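Local coordinates for protein aquaporin AqpM (Methanothermobacter marburgensis str. Marburg, PDB 2F2B) that forms a homotetrameric membrane channel that lets water flow osmotically in both directions across the cell membrane and shows a transient increase in glycerol flux, at residues A[139-143]-A[144-148]; A[188-191]-A[192-195]. All coordinates share one frame; numbering follows the deposited sequence.

Contact 1: residues A[139-143]-A[144-148]; sequences PGISY and WQAML
The ring of Y143 presents its edge to the indole of W144, its neighbour at the start of helix 143-166. The centroid of the Y143 ring and that of the W144 six-membered ring are 5.1 Å apart and the planes meet at 77°, which defines a T-shaped (edge-to-face) stack. The CD1-CE1 edge of Y143 does the touching, CD1 lying 3.8 Å from W144 CD2 above the indole. The first torsions set this up: CG of Y143 lies anti to the backbone N (chi1 173°), whereas that of W144 lies anti to the carbonyl carbon. One helical turn on, the bent chain of M147 runs beside Y143 in the same direction, with M147 CE 3.8 Å from Y143 CE1. Y143 OH hydrogen-bonds S223 OG, just ahead of helix 224-243.

Q145 dominates the polar half. With CG anti to the carbonyl carbon, its extended chain runs back along the turn so that OE1 takes the N-H of S142 at 2.8 Å, in a nearly straight bond (172°) reaching the carbonyl somewhat off its plane. In return, S142 OG accepts Q145 N at 3.3 Å. This reciprocal pair is a capping box, with S142 as N-cap. A146 N continues the turn by bonding to S142 O at 3.0 Å. Two waters extend the box to G140 O: one accepts from Q145 NE2, the other lies 2.7 Å from Q145 OE1. Q145 NE2 also donates to Q120 O of a neighbouring subunit, and CG2 of I141 packs on the Q145 CB.

The N-H groups of Q145, A146 and M147 are thus matched by S142 OG, S142 O and Y143 O, while the amide of Q145 is fixed in rotation by using its oxygen within the cap and its nitrogen across the subunit boundary.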
loop_
_atom_site.group_PDB
_atom_site.type_symbol
_atom_site.label_atom_id
_atom_site.label_comp_id
_atom_site.label_asym_id
_atom_site.label_seq_id
_atom_site.Cartn_x
_atom_site.Cartn_y
_atom_site.Cartn_z
ATOM N N PRO A 139 22.311 11.309 10.740
ATOM C CA PRO A 139 23.590 11.982 10.474
ATOM C C PRO A 139 23.473 13.329 9.766
ATOM O O PRO A 139 22.848 13.441 8.711
ATOM C CB PRO A 139 24.354 10.949 9.647
ATOM C CG PRO A 139 23.858 9.651 10.220
ATOM C CD PRO A 139 22.366 9.901 10.306
ATOM N N GLY A 140 24.080 14.353 10.359
ATOM C CA GLY A 140 24.042 15.680 9.768
ATOM C C GLY A 140 22.826 16.507 10.147
ATOM O O GLY A 140 22.763 17.697 9.844
ATOM N N ILE A 141 21.857 15.887 10.814
ATOM C CA ILE A 141 20.647 16.596 11.218
ATOM C C ILE A 141 20.802 17.150 12.634
ATOM O O ILE A 141 21.080 16.407 13.574
ATOM C CB ILE A 141 19.415 15.655 11.166
ATOM C CG1 ILE A 141 19.250 15.089 9.747
ATOM C CG2 ILE A 141 18.167 16.399 11.617
ATOM C CD1 ILE A 141 19.050 16.140 8.655
ATOM N N SER A 142 20.616 18.459 12.783
ATOM C CA SER A 142 20.756 19.101 14.089
ATOM C C SER A 142 19.514 18.963 14.959
ATOM O O SER A 142 18.448 18.555 14.495
ATOM C CB SER A 142 21.074 20.587 13.924
ATOM O OG SER A 142 19.923 21.302 13.513
ATOM N N TYR A 143 19.669 19.315 16.231
ATOM C CA TYR A 143 18.586 19.252 17.199
ATOM C C TYR A 143 17.363 20.034 16.731
ATOM O O TYR A 143 16.238 19.539 16.809
ATOM C CB TYR A 143 19.080 19.793 18.551
ATOM C CG TYR A 143 18.013 19.947 19.614
ATOM C CD1 TYR A 143 17.128 21.028 19.598
ATOM C CD2 TYR A 143 17.886 19.012 20.639
ATOM C CE1 TYR A 143 16.144 21.171 20.575
ATOM C CE2 TYR A 143 16.907 19.143 21.618
ATOM C CZ TYR A 143 16.040 20.223 21.580
ATOM O OH TYR A 143 15.067 20.347 22.542
ATOM N N TRP A 144 17.580 21.250 16.239
ATOM C CA TRP A 144 16.469 22.078 15.787
ATOM C C TRP A 144 15.847 21.609 14.478
ATOM O O TRP A 144 14.653 21.802 14.259
ATOM C CB TRP A 144 16.903 23.544 15.687
ATOM C CG TRP A 144 17.147 24.143 17.041
ATOM C CD1 TRP A 144 18.351 24.496 17.579
ATOM C CD2 TRP A 144 16.167 24.390 18.057
ATOM N NE1 TRP A 144 18.183 24.942 18.870
ATOM C CE2 TRP A 144 16.851 24.887 19.188
ATOM C CE3 TRP A 144 14.774 24.233 18.123
ATOM C CZ2 TRP A 144 16.191 25.232 20.374
ATOM C CZ3 TRP A 144 14.116 24.576 19.302
ATOM C CH2 TRP A 144 14.829 25.071 20.413
ATOM N N GLN A 145 16.645 20.993 13.611
ATOM C CA GLN A 145 16.107 20.482 12.352
ATOM C C GLN A 145 15.164 19.318 12.649
ATOM O O GLN A 145 14.099 19.202 12.044
ATOM C CB GLN A 145 17.230 20.005 11.437
ATOM C CG GLN A 145 17.982 21.121 10.752
ATOM C CD GLN A 145 19.163 20.603 9.968
ATOM O OE1 GLN A 145 20.154 20.159 10.544
ATOM N NE2 GLN A 145 19.058 20.639 8.645
ATOM N N ALA A 146 15.563 18.460 13.582
ATOM C CA ALA A 146 14.744 17.312 13.968
ATOM C C ALA A 146 13.473 17.810 14.643
ATOM O O ALA A 146 12.388 17.255 14.453
ATOM C CB ALA A 146 15.529 16.403 14.918
ATOM N N MET A 147 13.614 18.867 15.435
ATOM C CA MET A 147 12.481 19.462 16.125
ATOM C C MET A 147 11.466 19.970 15.102
ATOM O O MET A 147 10.270 19.713 15.221
ATOM C CB MET A 147 12.958 20.628 16.997
ATOM C CG MET A 147 11.844 21.372 17.710
ATOM S SD MET A 147 11.166 20.425 19.074
ATOM C CE MET A 147 12.357 20.823 20.363
ATOM N N LEU A 148 11.950 20.698 14.099
ATOM C CA LEU A 148 11.070 21.234 13.066
ATOM C C LEU A 148 10.353 20.102 12.332
ATOM O O LEU A 148 9.170 20.211 12.020
ATOM C CB LEU A 148 11.869 22.089 12.071
ATOM C CG LEU A 148 11.084 22.749 10.929
ATOM C CD1 LEU A 148 9.983 23.637 11.487
ATOM C CD2 LEU A 148 12.040 23.565 10.061
HETATM O O HOH W 1 21.570 19.079 7.792
HETATM O O HOH W 2 22.864 20.522 10.673
#

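Contact 2: residues A[188-191]-A[192-195]; sequences TTLG and NISG
L190 O is the focus of the backbone bonding between 188-191 and 192-195. It accepts S194 N at 3.1 Å, with the donor aligned closely with the carbonyl bond (172°), and I193 N at 3.0 Å from well above the carbonyl plane. A third donor, G195 N, reaches the same oxygen weakly at 3.5 Å, so one carbonyl serves donors three, four and five residues ahead. G195 N makes a second weak bond, to G191 O at 3.0 Å, whose N-H...O angle of only 121° shows how poorly it is directed.

A water mediates where the direct bonding lapses. N192 N donates to it at 3.0 Å, and the water donates in turn to T188 O at 2.8 Å and weakly to T189 O. It therefore replaces the regular helical bond between T188 O and N192 N, and with I193 N turned to L190 O the axis kinks. This is a water-inserted kink in the last turn of transmembrane helix 175-194. G195, with phi 96°, is the first residue to leave helical angles; its positive phi suits a glycine ending the helix, here ahead of the segment that carries the second NPA motif, N199-P200-A201.

Among apolar contacts, the ends of L190 and I193 meet through their CD1 atoms, 3.9 Å apart, as the chains pass at a slant. CG1 of I193 lies anti to the carbonyl carbon and its chi2 is extended, which carries CD1 to that meeting. A149 of helix 143-166 touches both.

Polar side chains use partners elsewhere. S194 OG bonds to E150 OE1, N192 OD1 accepts from W55 NE1 while N192 ND2 donates to F42 O, and T189 OG1 bonds to F21 O of a neighbouring subunit.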
loop_
_atom_site.group_PDB
_atom_site.type_symbol
_atom_site.label_atom_id
_atom_site.label_comp_id
_atom_site.label_asym_id
_atom_site.label_seq_id
_atom_site.Cartn_x
_atom_site.Cartn_y
_atom_site.Cartn_z
ATOM N N THR A 188 7.568 7.830 5.856
ATOM C CA THR A 188 8.291 7.633 4.607
ATOM C C THR A 188 9.151 8.858 4.289
ATOM O O THR A 188 10.299 8.730 3.860
ATOM C CB THR A 188 7.306 7.357 3.444
ATOM O OG1 THR A 188 6.523 6.200 3.759
ATOM C CG2 THR A 188 8.059 7.104 2.141
ATOM N N THR A 189 8.604 10.046 4.531
ATOM C CA THR A 189 9.324 11.287 4.254
ATOM C C THR A 189 10.330 11.697 5.335
ATOM O O THR A 189 11.491 11.987 5.041
ATOM C CB THR A 189 8.344 12.471 4.079
ATOM O OG1 THR A 189 7.413 12.179 3.025
ATOM C CG2 THR A 189 9.106 13.755 3.724
ATOM N N LEU A 190 9.870 11.709 6.581
ATOM C CA LEU A 190 10.677 12.154 7.721
ATOM C C LEU A 190 11.484 11.108 8.493
ATOM O O LEU A 190 12.268 11.464 9.375
ATOM C CB LEU A 190 9.760 12.902 8.699
ATOM C CG LEU A 190 9.642 14.436 8.677
ATOM C CD1 LEU A 190 10.078 15.018 7.351
ATOM C CD2 LEU A 190 8.217 14.831 9.024
ATOM N N GLY A 191 11.301 9.835 8.169
ATOM C CA GLY A 191 12.022 8.793 8.879
ATOM C C GLY A 191 13.528 8.993 8.915
ATOM O O GLY A 191 14.147 8.890 9.976
ATOM N N ASN A 192 14.115 9.296 7.762
ATOM C CA ASN A 192 15.561 9.474 7.674
ATOM C C ASN A 192 16.049 10.853 8.116
ATOM O O ASN A 192 17.213 11.205 7.906
ATOM C CB ASN A 192 16.042 9.194 6.248
ATOM C CG ASN A 192 17.360 8.436 6.218
ATOM O OD1 ASN A 192 17.381 7.215 6.099
ATOM N ND2 ASN A 192 18.466 9.162 6.344
ATOM N N ILE A 193 15.162 11.633 8.724
ATOM C CA ILE A 193 15.544 12.950 9.220
ATOM C C ILE A 193 15.539 12.937 10.748
ATOM O O ILE A 193 16.582 13.127 11.378
ATOM C CB ILE A 193 14.595 14.057 8.692
ATOM C CG1 ILE A 193 14.739 14.165 7.168
ATOM C CG2 ILE A 193 14.938 15.398 9.332
ATOM C CD1 ILE A 193 13.838 15.201 6.528
ATOM N N SER A 194 14.377 12.676 11.345
ATOM C CA SER A 194 14.251 12.654 12.803
ATOM C C SER A 194 13.804 11.301 13.346
ATOM O O SER A 194 13.713 11.113 14.559
ATOM C CB SER A 194 13.222 13.688 13.244
ATOM O OG SER A 194 11.935 13.306 12.782
ATOM N N GLY A 195 13.509 10.367 12.451
ATOM C CA GLY A 195 13.023 9.069 12.882
ATOM C C GLY A 195 11.505 9.095 12.813
ATOM O O GLY A 195 10.847 8.064 12.932
HETATM O O HOH W 3 12.735 9.089 5.160
#

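Contact 1 covers the loop and first turn of helix 143-166, contact 2 the last turns of helix 175-194, the next helix in the chain. Their centres lie about 11 Å apart and they touch directly, I141 CG2 resting 3.6 Å from I193 O and A146 O lying 3.9 Å from S194 CB. The loop leading into helix 143-166 is tied in further by backbone bonding between F138 and I193. Both also reach the same residue of a neighbouring subunit, C121, through Q145 and L148 in contact 1 and I193 in contact 2. The pair thus sits at a tetramer interface, and contact 2 leads along the chain into the second NPA motif.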